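Decapping nuclease RAI1 (Scheffersomyces stipitis, PDB 5BTO) hydrolyses NAD caps, methylguanosine caps and 5'-triphosphate ends of RNA with a divalent metal, and stabilises and stimulates the exoribonuclease RAT1. Local coordinates at residues A31-I36 / D49-Y54; K45-E50 / E215-V220; I66-G71 / G294-S299; G116-L121 / A228-A233; G141-N146 / W346-I351. All blocks are in the same frame, centred on the assembly; numbering follows the deposited sequence.

Interaction 1: A31-I36 / D49-Y54; sequences AFARDI and DENVSY
The methyl group of Ala-33 rests over one broad side of the flat amide of Asn-51, offset toward the root of that side chain. Ala-33 CB lies 3.8 Å from Asn-51 CG and slightly nearer, 3.6 Å, to Asn-51 CB; Asp-35 CB lies loosely at the amide's outer edge, near its plane. Asn-51 holds CG opposite its carbonyl carbon (chi1 -63°), with the amide turned broadside to the strand. The meeting is van der Waals in kind, and a methyl suits it, being small enough to let the amide lie this close. Val-41, which pairs with Ala-33 through the backbone, also touches Asn-51. The carboxylate of Asp-35 is engaged elsewhere, taking the backbone N of Glu-39 in the turn that follows. Asn-51 is the first residue to leave helical geometry after helix 44-50, so the contact sets a helix end against strand 27-34, near one margin of the large mixed sheet of this PD-(D/E)XK nuclease fold.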
# COMPACT_ATOMS: atom_id res chain seq x y z
N ALA A 31 25.02 -7.26 -25.99
CA ALA A 31 25.91 -7.22 -24.84
C ALA A 31 26.94 -6.13 -25.04
O ALA A 31 27.14 -5.66 -26.15
CB ALA A 31 26.58 -8.59 -24.63
N PHE A 32 27.57 -5.71 -23.95
CA PHE A 32 28.76 -4.88 -24.04
C PHE A 32 29.69 -5.21 -22.88
O PHE A 32 29.33 -6.00 -22.01
CB PHE A 32 28.42 -3.38 -24.14
CG PHE A 32 27.74 -2.79 -22.92
CD1 PHE A 32 26.37 -2.92 -22.74
CD2 PHE A 32 28.46 -2.06 -21.99
CE1 PHE A 32 25.74 -2.35 -21.63
CE2 PHE A 32 27.84 -1.48 -20.88
CZ PHE A 32 26.48 -1.62 -20.70
N ALA A 33 30.90 -4.66 -22.89
CA ALA A 33 31.85 -5.00 -21.84
C ALA A 33 32.70 -3.81 -21.44
O ALA A 33 32.80 -2.82 -22.16
CB ALA A 33 32.75 -6.18 -22.28
N ARG A 34 33.29 -3.89 -20.25
CA ARG A 34 34.33 -2.96 -19.85
C ARG A 34 35.62 -3.78 -19.77
O ARG A 34 35.63 -4.85 -19.17
CB ARG A 34 34.00 -2.32 -18.50
CG ARG A 34 34.96 -1.22 -18.07
CD ARG A 34 34.46 -0.51 -16.81
NE ARG A 34 34.60 -1.33 -15.62
CZ ARG A 34 34.00 -1.09 -14.46
NH1 ARG A 34 33.20 -0.03 -14.32
NH2 ARG A 34 34.20 -1.90 -13.43
N ASP A 35 36.69 -3.31 -20.41
CA ASP A 35 37.92 -4.10 -20.45
C ASP A 35 38.83 -3.81 -19.26
O ASP A 35 38.48 -3.04 -18.37
CB ASP A 35 38.67 -3.95 -21.79
CG ASP A 35 39.23 -2.56 -22.02
OD1 ASP A 35 39.39 -1.79 -21.05
OD2 ASP A 35 39.53 -2.24 -23.19
N ILE A 36 40.00 -4.45 -19.27
CA ILE A 36 40.95 -4.36 -18.17
C ILE A 36 41.44 -2.93 -17.97
O ILE A 36 41.78 -2.53 -16.86
CB ILE A 36 42.15 -5.28 -18.40
CG1 ILE A 36 43.09 -5.27 -17.19
CG2 ILE A 36 42.90 -4.88 -19.67
CD1 ILE A 36 42.45 -5.76 -15.93
N ASP A 49 33.82 -12.88 -28.18
CA ASP A 49 35.06 -13.65 -28.40
C ASP A 49 36.15 -13.37 -27.37
O ASP A 49 37.02 -14.22 -27.14
CB ASP A 49 35.63 -13.38 -29.79
CG ASP A 49 34.82 -14.02 -30.90
OD1 ASP A 49 33.88 -14.79 -30.59
OD2 ASP A 49 35.13 -13.77 -32.08
N GLU A 50 36.13 -12.19 -26.76
CA GLU A 50 37.27 -11.73 -25.98
C GLU A 50 36.95 -11.31 -24.55
O GLU A 50 37.85 -11.16 -23.73
CB GLU A 50 37.96 -10.56 -26.68
CG GLU A 50 38.50 -10.89 -28.07
CD GLU A 50 39.27 -9.72 -28.67
OE1 GLU A 50 39.38 -8.67 -28.00
OE2 GLU A 50 39.75 -9.85 -29.82
N ASN A 51 35.67 -11.10 -24.26
CA ASN A 51 35.30 -10.52 -22.98
C ASN A 51 34.38 -11.39 -22.12
O ASN A 51 33.73 -10.88 -21.20
CB ASN A 51 34.69 -9.13 -23.18
CG ASN A 51 35.67 -8.14 -23.79
OD1 ASN A 51 35.77 -8.01 -25.01
ND2 ASN A 51 36.42 -7.46 -22.93
N VAL A 52 34.33 -12.68 -22.42
CA VAL A 52 33.48 -13.64 -21.73
C VAL A 52 34.33 -14.70 -21.03
O VAL A 52 35.24 -15.26 -21.65
CB VAL A 52 32.58 -14.39 -22.75
CG1 VAL A 52 31.85 -15.55 -22.09
CG2 VAL A 52 31.59 -13.43 -23.41
N SER A 53 34.06 -14.96 -19.75
CA SER A 53 34.74 -16.03 -19.01
C SER A 53 33.96 -17.35 -19.04
O SER A 53 32.74 -17.35 -19.21
CB SER A 53 34.96 -15.61 -17.54
OG SER A 53 35.74 -14.44 -17.45
N TYR A 54 34.67 -18.46 -18.85
CA TYR A 54 34.08 -19.80 -18.86
C TYR A 54 34.38 -20.56 -17.57
O TYR A 54 35.53 -20.68 -17.17
CB TYR A 54 34.60 -20.60 -20.07
CG TYR A 54 34.17 -20.01 -21.39
CD1 TYR A 54 34.84 -18.92 -21.92
CD2 TYR A 54 33.09 -20.53 -22.09
CE1 TYR A 54 34.44 -18.36 -23.12
CE2 TYR A 54 32.69 -19.98 -23.29
CZ TYR A 54 33.37 -18.89 -23.80
OH TYR A 54 32.98 -18.34 -25.00

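Interaction 2: K45-E50 / E215-V220; sequences KIVKDE and EQYISV
Tyr-217 swings its ring out from strand 216-225 with CG trans to the backbone N (chi1 174°), while Lys-48 bends sharply at its second torsion (chi2 -82°), and these two turns bring the lysine end to the phenol. Lys-48 NZ stands 2.9 Å from Tyr-217 OH, near the ring plane and at its edge, with Lys-48 CE 3.2 Å from the same oxygen. Val-47 approaches another part of that edge: its CG1 is 3.4 Å from Tyr-217 CE1, a snug fit for a compact branched residue on the buried side of the helix. The polar ends also have partners beyond this pair. Lys-48 forms a salt bridge with Glu-28, and the Tyr-217 hydroxyl is hydrogen-bonded to that of Tyr-254, so a buried phenol and an ammonium are both provided for. A phenylalanine at Tyr-217 would probably keep the packing on Val-47 but leave Tyr-254 without its hydroxyl mate. On the solvent side of the helix, Lys-45 and Asp-49 form a salt bridge one turn apart. Helix 44-50 thus lies against strands 27-34 and 216-225, with Ala-31 and Val-52 touching the tyrosine and Val-41 touching Val-47.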
# COMPACT_ATOMS: atom_id res chain seq x y z
N LYS A 45 30.82 -9.24 -31.86
CA LYS A 45 31.75 -10.34 -32.06
C LYS A 45 32.91 -10.27 -31.08
O LYS A 45 33.26 -11.27 -30.44
CB LYS A 45 32.27 -10.37 -33.49
CG LYS A 45 33.10 -11.60 -33.79
CD LYS A 45 33.33 -11.75 -35.28
CE LYS A 45 33.85 -13.14 -35.61
NZ LYS A 45 35.12 -13.43 -34.91
N ILE A 46 33.51 -9.09 -30.96
CA ILE A 46 34.62 -8.88 -30.03
C ILE A 46 34.22 -9.12 -28.57
O ILE A 46 34.95 -9.75 -27.82
CB ILE A 46 35.22 -7.46 -30.18
CG1 ILE A 46 35.81 -7.28 -31.59
CG2 ILE A 46 36.29 -7.22 -29.12
CD1 ILE A 46 36.48 -5.94 -31.80
N VAL A 47 33.06 -8.60 -28.17
CA VAL A 47 32.59 -8.82 -26.81
C VAL A 47 32.46 -10.31 -26.51
O VAL A 47 32.92 -10.78 -25.47
CB VAL A 47 31.24 -8.11 -26.54
CG1 VAL A 47 30.65 -8.58 -25.23
CG2 VAL A 47 31.44 -6.60 -26.52
N LYS A 48 31.83 -11.04 -27.42
CA LYS A 48 31.61 -12.47 -27.24
C LYS A 48 32.90 -13.29 -27.31
O LYS A 48 33.05 -14.26 -26.58
CB LYS A 48 30.60 -12.98 -28.27
CG LYS A 48 29.21 -12.35 -28.14
CD LYS A 48 28.40 -13.03 -27.07
CE LYS A 48 27.12 -12.26 -26.77
NZ LYS A 48 26.20 -13.07 -25.94
N ASP A 49 33.82 -12.88 -28.18
CA ASP A 49 35.06 -13.65 -28.40
C ASP A 49 36.15 -13.37 -27.37
O ASP A 49 37.02 -14.22 -27.14
CB ASP A 49 35.63 -13.38 -29.79
CG ASP A 49 34.82 -14.02 -30.90
OD1 ASP A 49 33.88 -14.79 -30.59
OD2 ASP A 49 35.13 -13.77 -32.08
N GLU A 50 36.13 -12.19 -26.76
CA GLU A 50 37.27 -11.73 -25.98
C GLU A 50 36.95 -11.31 -24.55
O GLU A 50 37.85 -11.16 -23.73
CB GLU A 50 37.96 -10.56 -26.68
CG GLU A 50 38.50 -10.89 -28.07
CD GLU A 50 39.27 -9.72 -28.67
OE1 GLU A 50 39.38 -8.67 -28.00
OE2 GLU A 50 39.75 -9.85 -29.82
N GLU A 215 37.24 -5.46 -15.33
CA GLU A 215 36.62 -6.25 -16.38
C GLU A 215 35.19 -6.62 -16.03
O GLU A 215 34.93 -7.21 -14.98
CB GLU A 215 37.44 -7.50 -16.68
CG GLU A 215 38.79 -7.22 -17.33
CD GLU A 215 39.62 -8.47 -17.49
OE1 GLU A 215 39.85 -9.17 -16.48
OE2 GLU A 215 40.04 -8.76 -18.62
N GLN A 216 34.27 -6.27 -16.92
CA GLN A 216 32.85 -6.58 -16.76
C GLN A 216 32.25 -7.02 -18.09
O GLN A 216 32.51 -6.40 -19.12
CB GLN A 216 32.07 -5.36 -16.27
CG GLN A 216 32.40 -4.91 -14.88
CD GLN A 216 31.51 -3.76 -14.45
OE1 GLN A 216 30.98 -3.03 -15.29
NE2 GLN A 216 31.34 -3.60 -13.14
N TYR A 217 31.43 -8.06 -18.05
CA TYR A 217 30.67 -8.50 -19.21
C TYR A 217 29.20 -8.23 -18.92
O TYR A 217 28.66 -8.69 -17.91
CB TYR A 217 30.91 -9.99 -19.47
CG TYR A 217 30.05 -10.58 -20.58
CD1 TYR A 217 30.31 -10.28 -21.91
CD2 TYR A 217 29.01 -11.44 -20.30
CE1 TYR A 217 29.54 -10.81 -22.93
CE2 TYR A 217 28.23 -11.99 -21.32
CZ TYR A 217 28.50 -11.66 -22.63
OH TYR A 217 27.74 -12.20 -23.63
N ILE A 218 28.56 -7.44 -19.78
CA ILE A 218 27.20 -6.97 -19.49
C ILE A 218 26.23 -7.49 -20.53
O ILE A 218 26.37 -7.20 -21.72
CB ILE A 218 27.11 -5.43 -19.47
CG1 ILE A 218 28.19 -4.82 -18.58
CG2 ILE A 218 25.70 -4.96 -19.04
CD1 ILE A 218 28.03 -5.16 -17.12
N SER A 219 25.25 -8.27 -20.08
CA SER A 219 24.19 -8.76 -20.94
C SER A 219 23.00 -7.80 -20.86
O SER A 219 22.63 -7.34 -19.78
CB SER A 219 23.76 -10.17 -20.51
OG SER A 219 22.61 -10.60 -21.21
N VAL A 220 22.42 -7.49 -22.01
CA VAL A 220 21.22 -6.65 -22.03
C VAL A 220 20.06 -7.45 -22.61
O VAL A 220 20.14 -7.97 -23.73
CB VAL A 220 21.42 -5.35 -22.82
CG1 VAL A 220 20.23 -4.42 -22.60
CG2 VAL A 220 22.71 -4.68 -22.40

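Interaction 3: I66-G71 / G294-S299; sequences IDLQAG and GFRDDS
Leu-68 points from a type I beta turn, Asp-67 to Ala-70, toward strand 290-296, its side chain slanting across that of Arg-296, with Leu-68 CD1 4.1 Å from Arg-296 CB. The turn opens with an Asx turn: Asp-67 OD1 accepts Gln-69 N at 3.0 Å, on the anti side of the carboxylate and 34° out of its plane. The other oxygen, OD2, accepts a hydrogen bond at 2.8 Å from a water that also donates to Ser-299 O at 2.8 Å. Gln-69 reaches alongside, long enough for its NE2 to give Ser-299 O a weak bond of 3.5 Å. With an alanine at Asp-67, Gln-69 N would probably lose its side-chain acceptor and the bridging water one of its mates. The apolar leucine suits the buried side of the turn, where Ser-181 and Lys-184 of helix 169-188 also touch it. Arg-296 offers only its aliphatic root: its bent chain carries the guanidinium away, where NH1 bonds Asp-297 O at 3.0 Å, with that oxygen close to the guanidinium plane.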
# COMPACT_ATOMS: atom_id res chain seq x y z
N ILE A 66 42.95 -24.02 -1.59
CA ILE A 66 42.74 -22.80 -2.36
C ILE A 66 42.46 -21.61 -1.44
O ILE A 66 41.45 -21.58 -0.74
CB ILE A 66 41.59 -22.94 -3.36
CG1 ILE A 66 41.91 -24.04 -4.38
CG2 ILE A 66 41.33 -21.61 -4.05
CD1 ILE A 66 40.77 -24.33 -5.34
N ASP A 67 43.36 -20.64 -1.46
CA ASP A 67 43.32 -19.50 -0.55
C ASP A 67 42.73 -18.29 -1.27
O ASP A 67 43.37 -17.71 -2.15
CB ASP A 67 44.73 -19.20 -0.04
CG ASP A 67 44.77 -18.10 1.01
OD1 ASP A 67 43.76 -17.38 1.15
OD2 ASP A 67 45.81 -17.96 1.69
N LEU A 68 41.51 -17.91 -0.89
CA LEU A 68 40.81 -16.85 -1.60
C LEU A 68 41.24 -15.44 -1.20
O LEU A 68 40.76 -14.46 -1.78
CB LEU A 68 39.29 -17.00 -1.46
CG LEU A 68 38.68 -18.24 -2.10
CD1 LEU A 68 37.19 -18.29 -1.81
CD2 LEU A 68 38.94 -18.26 -3.60
N GLN A 69 42.12 -15.31 -0.23
CA GLN A 69 42.70 -14.00 0.05
C GLN A 69 44.10 -13.88 -0.53
O GLN A 69 44.76 -12.86 -0.38
CB GLN A 69 42.71 -13.68 1.55
CG GLN A 69 43.67 -14.52 2.37
CD GLN A 69 43.90 -13.95 3.76
OE1 GLN A 69 43.96 -12.74 3.93
NE2 GLN A 69 44.02 -14.83 4.75
N ALA A 70 44.55 -14.93 -1.22
CA ALA A 70 45.88 -14.93 -1.81
C ALA A 70 45.96 -13.97 -2.99
O ALA A 70 45.04 -13.87 -3.80
CB ALA A 70 46.28 -16.34 -2.24
N GLY A 71 47.08 -13.25 -3.08
CA GLY A 71 47.27 -12.27 -4.14
C GLY A 71 46.57 -10.96 -3.85
O GLY A 71 46.54 -10.06 -4.69
N GLY A 294 30.72 -20.43 -3.56
CA GLY A 294 31.91 -20.95 -2.89
C GLY A 294 31.87 -20.58 -1.42
O GLY A 294 31.59 -19.42 -1.08
N PHE A 295 32.11 -21.56 -0.56
CA PHE A 295 32.04 -21.36 0.89
C PHE A 295 33.44 -21.36 1.48
O PHE A 295 34.20 -22.30 1.26
CB PHE A 295 31.19 -22.47 1.53
CG PHE A 295 29.74 -22.45 1.11
CD1 PHE A 295 29.33 -23.10 -0.04
CD2 PHE A 295 28.79 -21.78 1.88
CE1 PHE A 295 27.99 -23.08 -0.44
CE2 PHE A 295 27.46 -21.75 1.50
CZ PHE A 295 27.05 -22.40 0.34
N ARG A 296 33.79 -20.31 2.22
CA ARG A 296 35.16 -20.17 2.70
C ARG A 296 35.22 -19.99 4.20
O ARG A 296 34.26 -19.52 4.81
CB ARG A 296 35.85 -19.00 1.99
CG ARG A 296 35.05 -17.70 2.01
CD ARG A 296 35.72 -16.67 2.91
NE ARG A 296 34.81 -15.60 3.30
CZ ARG A 296 34.73 -15.11 4.54
NH1 ARG A 296 35.49 -15.61 5.51
NH2 ARG A 296 33.87 -14.14 4.81
N ASP A 297 36.35 -20.36 4.80
CA ASP A 297 36.50 -20.24 6.25
C ASP A 297 37.13 -18.91 6.66
O ASP A 297 37.32 -18.02 5.83
CB ASP A 297 37.24 -21.45 6.85
CG ASP A 297 38.69 -21.58 6.37
OD1 ASP A 297 39.26 -20.59 5.88
OD2 ASP A 297 39.26 -22.68 6.53
N ASP A 298 37.43 -18.77 7.95
CA ASP A 298 38.07 -17.56 8.48
C ASP A 298 39.40 -17.22 7.83
O ASP A 298 39.76 -16.05 7.72
CB ASP A 298 38.30 -17.70 9.99
CG ASP A 298 37.09 -17.33 10.80
OD1 ASP A 298 36.75 -16.13 10.85
OD2 ASP A 298 36.48 -18.25 11.40
N SER A 299 40.14 -18.25 7.42
CA SER A 299 41.43 -18.03 6.78
C SER A 299 41.25 -17.87 5.28
O SER A 299 42.22 -17.80 4.54
CB SER A 299 42.39 -19.17 7.10
OG SER A 299 42.71 -19.18 8.48
O HOH W 1 45.02 -17.96 4.40
O HOH W 2 42.90 -14.69 7.58

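Interaction 4: G116-L121 / A228-A233; sequences GLMTKL and AKMLLA
The helical turn that presents Met-118 to Met-230 and Leu-232 is held by the backbone bond from Lys-120 N to Gly-116 O, 3.2 Å long, the shortest sound polar bond within the two segments. What passes between helix and strand is purely apolar. Met-118 CG touches Leu-232 CD2 at 3.8 Å, and one bond farther out Met-118 SD meets Met-230 CE at the same separation of 3.8 Å. Met-118 can do both because its second torsion folds the sulfur back from the extended path (chi2 -59°) and toward the terminal methyl of Met-230. That methyl also comes within 4.2 Å of Met-118 CG, so the thioether chain lies across both strand residues instead of abutting one. Met-230 and Leu-232 are two positions apart on strand 228-235 and therefore face the same side of the sheet. Around them Tyr-340 touches both methionines, Thr-113 touches Met-118 and Leu-232, and Leu-285 touches Met-118. Helix 115-123 follows directly on strand 111-114, the parallel neighbour of 228-235, and their junction carries Tyr-114, Arg-115 and Gly-116, which bind substrate. Unbranched, pliable methionines suit such an interface because they can fill irregular space; with no charge or directed bond involved, the hold probably rests on close fit and the exclusion of water.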
# COMPACT_ATOMS: atom_id res chain seq x y z
N GLY A 116 20.47 -4.28 -11.35
CA GLY A 116 20.77 -4.05 -9.95
C GLY A 116 19.75 -3.12 -9.31
O GLY A 116 19.42 -3.26 -8.14
N LEU A 117 19.26 -2.16 -10.09
CA LEU A 117 18.30 -1.21 -9.54
C LEU A 117 16.95 -1.89 -9.33
O LEU A 117 16.26 -1.62 -8.35
CB LEU A 117 18.14 -0.01 -10.48
CG LEU A 117 19.46 0.71 -10.82
CD1 LEU A 117 19.23 1.86 -11.80
CD2 LEU A 117 20.16 1.20 -9.55
N MET A 118 16.59 -2.79 -10.24
CA MET A 118 15.33 -3.52 -10.10
C MET A 118 15.42 -4.54 -8.97
O MET A 118 14.45 -4.78 -8.26
CB MET A 118 14.92 -4.17 -11.42
CG MET A 118 14.70 -3.15 -12.55
SD MET A 118 13.42 -1.91 -12.19
CE MET A 118 14.41 -0.53 -11.64
N THR A 119 16.59 -5.14 -8.80
CA THR A 119 16.82 -6.02 -7.66
C THR A 119 16.59 -5.31 -6.32
O THR A 119 16.02 -5.89 -5.38
CB THR A 119 18.27 -6.59 -7.69
OG1 THR A 119 18.46 -7.35 -8.89
CG2 THR A 119 18.51 -7.47 -6.47
N LYS A 120 17.02 -4.06 -6.22
CA LYS A 120 16.77 -3.29 -5.00
C LYS A 120 15.27 -3.15 -4.73
O LYS A 120 14.84 -3.20 -3.57
CB LYS A 120 17.40 -1.90 -5.09
CG LYS A 120 18.92 -1.88 -5.10
CD LYS A 120 19.43 -0.45 -5.07
CE LYS A 120 20.92 -0.40 -4.79
NZ LYS A 120 21.38 0.99 -4.51
N LEU A 121 14.47 -2.97 -5.78
CA LEU A 121 13.03 -2.87 -5.60
C LEU A 121 12.42 -4.22 -5.23
O LEU A 121 11.58 -4.32 -4.31
CB LEU A 121 12.37 -2.30 -6.87
CG LEU A 121 12.79 -0.89 -7.27
CD1 LEU A 121 12.14 -0.49 -8.58
CD2 LEU A 121 12.38 0.09 -6.16
N ALA A 228 4.08 -4.73 -18.35
CA ALA A 228 5.24 -3.88 -18.65
C ALA A 228 6.32 -4.65 -19.40
O ALA A 228 6.67 -5.76 -19.03
CB ALA A 228 5.83 -3.32 -17.35
N LYS A 229 6.86 -4.03 -20.45
CA LYS A 229 8.01 -4.56 -21.17
C LYS A 229 9.25 -3.79 -20.71
O LYS A 229 9.22 -2.57 -20.59
CB LYS A 229 7.83 -4.41 -22.68
CG LYS A 229 6.63 -5.14 -23.24
CD LYS A 229 6.57 -4.96 -24.76
CE LYS A 229 5.38 -5.67 -25.37
NZ LYS A 229 4.10 -5.03 -24.95
N MET A 230 10.34 -4.50 -20.44
CA MET A 230 11.52 -3.85 -19.88
C MET A 230 12.81 -4.32 -20.55
O MET A 230 12.93 -5.47 -20.95
CB MET A 230 11.59 -4.12 -18.36
CG MET A 230 10.33 -3.64 -17.64
SD MET A 230 10.27 -4.08 -15.90
CE MET A 230 11.48 -2.95 -15.23
N LEU A 231 13.75 -3.40 -20.67
CA LEU A 231 15.10 -3.72 -21.11
C LEU A 231 15.96 -3.64 -19.85
O LEU A 231 15.95 -2.61 -19.15
CB LEU A 231 15.58 -2.70 -22.16
CG LEU A 231 16.86 -3.02 -22.92
CD1 LEU A 231 16.65 -4.22 -23.84
CD2 LEU A 231 17.36 -1.84 -23.74
N LEU A 232 16.65 -4.72 -19.52
CA LEU A 232 17.51 -4.73 -18.32
C LEU A 232 18.95 -5.06 -18.68
O LEU A 232 19.22 -6.07 -19.35
CB LEU A 232 17.05 -5.78 -17.31
CG LEU A 232 15.68 -5.73 -16.65
CD1 LEU A 232 15.60 -6.81 -15.55
CD2 LEU A 232 15.48 -4.35 -16.07
N ALA A 233 19.88 -4.24 -18.20
CA ALA A 233 21.30 -4.53 -18.38
C ALA A 233 21.86 -5.11 -17.07
O ALA A 233 21.58 -4.60 -15.98
CB ALA A 233 22.04 -3.25 -18.75

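Interaction 5: G141-N146 / W346-I351; sequences GQLFIN and WLLQEI
Leu-143 meets the end of helix 333-350 with both prongs of its isobutyl fork. Its CD1 lies 3.6 Å from Leu-348 CD2, and its CD2 lies 3.8 Å from Ile-351 CG2; the side chains of Leu-348 and Ile-351 each lie at a slant to that of Leu-143. Two side chains three residues apart, one in the last turn of the helix and one just past its end, thus receive the leucine between them, and Leu-347 adds its share of the apolar surface. Ile-351 places CG2 trans to its own backbone N (chi1 -61° for the other branch, CG1), which sends that methyl toward the leucine. Its position is fixed by the last helical bond, Ile-351 N to Leu-347 O at 3.1 Å. On the strand side, Leu-143 is held by backbone bonds to Asp-110 and Ile-112, and Ala-138 touches it from the adjoining strand. Farther out, Ile-111 packs on Leu-348, Val-136 on Ile-351, and Arg-353 reaches Gly-141 O. On another side of the helix, Glu-350 CG lies 3.6 Å above the ring plane of Trp-346, whose indole packs on Lys-45 of the second subunit. Branched aliphatics suit this buried seam, away from the substrate and metal sites: a helix end laid on the hairpin of strands 132-139 and 142-147 in the large mixed sheet, in the alpha/beta core of a PD-(D/E)XK nuclease.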
# COMPACT_ATOMS: atom_id res chain seq x y z
N GLY A 141 8.53 8.10 -25.37
CA GLY A 141 7.52 7.14 -24.99
C GLY A 141 8.01 6.02 -24.08
O GLY A 141 7.33 5.01 -23.92
N GLN A 142 9.17 6.23 -23.47
CA GLN A 142 9.80 5.19 -22.64
C GLN A 142 10.31 5.79 -21.33
O GLN A 142 10.61 6.98 -21.27
CB GLN A 142 10.96 4.55 -23.40
CG GLN A 142 10.54 3.94 -24.72
CD GLN A 142 11.70 3.38 -25.52
OE1 GLN A 142 12.78 3.97 -25.58
NE2 GLN A 142 11.49 2.22 -26.12
N LEU A 143 10.37 4.97 -20.28
CA LEU A 143 10.95 5.43 -19.02
C LEU A 143 12.39 4.96 -18.87
O LEU A 143 12.69 3.79 -19.06
CB LEU A 143 10.14 4.93 -17.82
CG LEU A 143 8.69 5.39 -17.69
CD1 LEU A 143 8.13 4.97 -16.31
CD2 LEU A 143 8.58 6.90 -17.91
N PHE A 144 13.27 5.89 -18.54
CA PHE A 144 14.68 5.58 -18.29
C PHE A 144 14.94 5.73 -16.80
O PHE A 144 14.57 6.74 -16.20
CB PHE A 144 15.58 6.52 -19.10
CG PHE A 144 15.42 6.37 -20.59
CD1 PHE A 144 14.32 6.92 -21.24
CD2 PHE A 144 16.35 5.68 -21.34
CE1 PHE A 144 14.16 6.78 -22.61
CE2 PHE A 144 16.20 5.53 -22.71
CZ PHE A 144 15.10 6.08 -23.35
N ILE A 145 15.52 4.69 -16.19
CA ILE A 145 15.69 4.68 -14.73
C ILE A 145 17.14 4.41 -14.37
O ILE A 145 17.73 3.42 -14.82
CB ILE A 145 14.81 3.59 -14.08
CG1 ILE A 145 13.34 3.81 -14.47
CG2 ILE A 145 14.99 3.57 -12.55
CD1 ILE A 145 12.37 2.81 -13.86
N ASN A 146 17.74 5.30 -13.57
CA ASN A 146 19.08 5.06 -13.05
C ASN A 146 19.20 5.52 -11.61
O ASN A 146 18.35 6.26 -11.12
CB ASN A 146 20.16 5.76 -13.88
CG ASN A 146 21.56 5.18 -13.62
OD1 ASN A 146 21.70 4.08 -13.09
ND2 ASN A 146 22.59 5.92 -14.00
N TRP A 346 2.69 0.77 -10.84
CA TRP A 346 2.44 2.09 -10.28
C TRP A 346 3.26 3.16 -11.01
O TRP A 346 2.73 4.21 -11.39
CB TRP A 346 2.77 2.08 -8.79
CG TRP A 346 2.40 3.31 -8.02
CD1 TRP A 346 1.14 3.77 -7.78
CD2 TRP A 346 3.29 4.19 -7.34
NE1 TRP A 346 1.20 4.91 -6.99
CE2 TRP A 346 2.51 5.18 -6.71
CE3 TRP A 346 4.69 4.25 -7.20
CZ2 TRP A 346 3.06 6.22 -5.95
CZ3 TRP A 346 5.24 5.27 -6.45
CH2 TRP A 346 4.42 6.25 -5.84
N LEU A 347 4.55 2.90 -11.23
CA LEU A 347 5.38 3.88 -11.91
C LEU A 347 4.85 4.18 -13.29
O LEU A 347 4.78 5.34 -13.70
CB LEU A 347 6.84 3.43 -12.00
CG LEU A 347 7.56 3.31 -10.66
CD1 LEU A 347 8.97 2.79 -10.87
CD2 LEU A 347 7.59 4.66 -9.94
N LEU A 348 4.46 3.14 -14.02
CA LEU A 348 3.93 3.34 -15.37
C LEU A 348 2.59 4.08 -15.37
O LEU A 348 2.29 4.81 -16.31
CB LEU A 348 3.86 2.02 -16.14
CG LEU A 348 5.23 1.48 -16.54
CD1 LEU A 348 5.14 0.06 -17.10
CD2 LEU A 348 5.93 2.40 -17.52
N GLN A 349 1.79 3.88 -14.32
CA GLN A 349 0.51 4.57 -14.19
C GLN A 349 0.65 6.03 -13.80
O GLN A 349 -0.14 6.89 -14.23
CB GLN A 349 -0.38 3.86 -13.15
CG GLN A 349 -1.03 2.58 -13.63
CD GLN A 349 -1.93 1.96 -12.57
OE1 GLN A 349 -2.21 2.58 -11.55
NE2 GLN A 349 -2.40 0.73 -12.82
N GLU A 350 1.66 6.33 -12.98
CA GLU A 350 1.77 7.66 -12.36
C GLU A 350 2.69 8.65 -13.09
O GLU A 350 2.60 9.86 -12.87
CB GLU A 350 2.21 7.52 -10.90
CG GLU A 350 1.22 6.75 -10.04
CD GLU A 350 -0.14 7.41 -10.00
OE1 GLU A 350 -0.22 8.65 -10.09
OE2 GLU A 350 -1.15 6.68 -9.90
N ILE A 351 3.56 8.15 -13.96
CA ILE A 351 4.46 9.03 -14.70
C ILE A 351 3.96 9.15 -16.14
O ILE A 351 4.00 8.19 -16.88
CB ILE A 351 5.91 8.48 -14.70
CG1 ILE A 351 6.44 8.38 -13.26
CG2 ILE A 351 6.83 9.35 -15.55
CD1 ILE A 351 7.80 7.73 -13.14

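How the interactions relate
Interactions 1 and 2 are practically one unit, centres 3 Å apart: they share helix 44-50, and their strands 27-34 and 216-225 pair directly, Phe-32 O lying 2.8 Å from Ile-218 N. Strand 216-225 turns back into 228-235, so interaction 2 touches interaction 4, where Val-220 packs on Leu-231. Interaction 4 in turn touches interaction 5, centres 12 Å apart, through Ala-228 on Leu-348. These four all rest on the large mixed sheet. Interaction 3 stands apart by the four-stranded sheet, its centre 43 Å from that of interaction 5. Three contacts lie near the active site: Tyr-217 about 8 Å from metal-binding Asp-237 and Leu-68 about 9 Å from Glu-186 (side chains), while interaction 4 holds substrate-binding Gly-116.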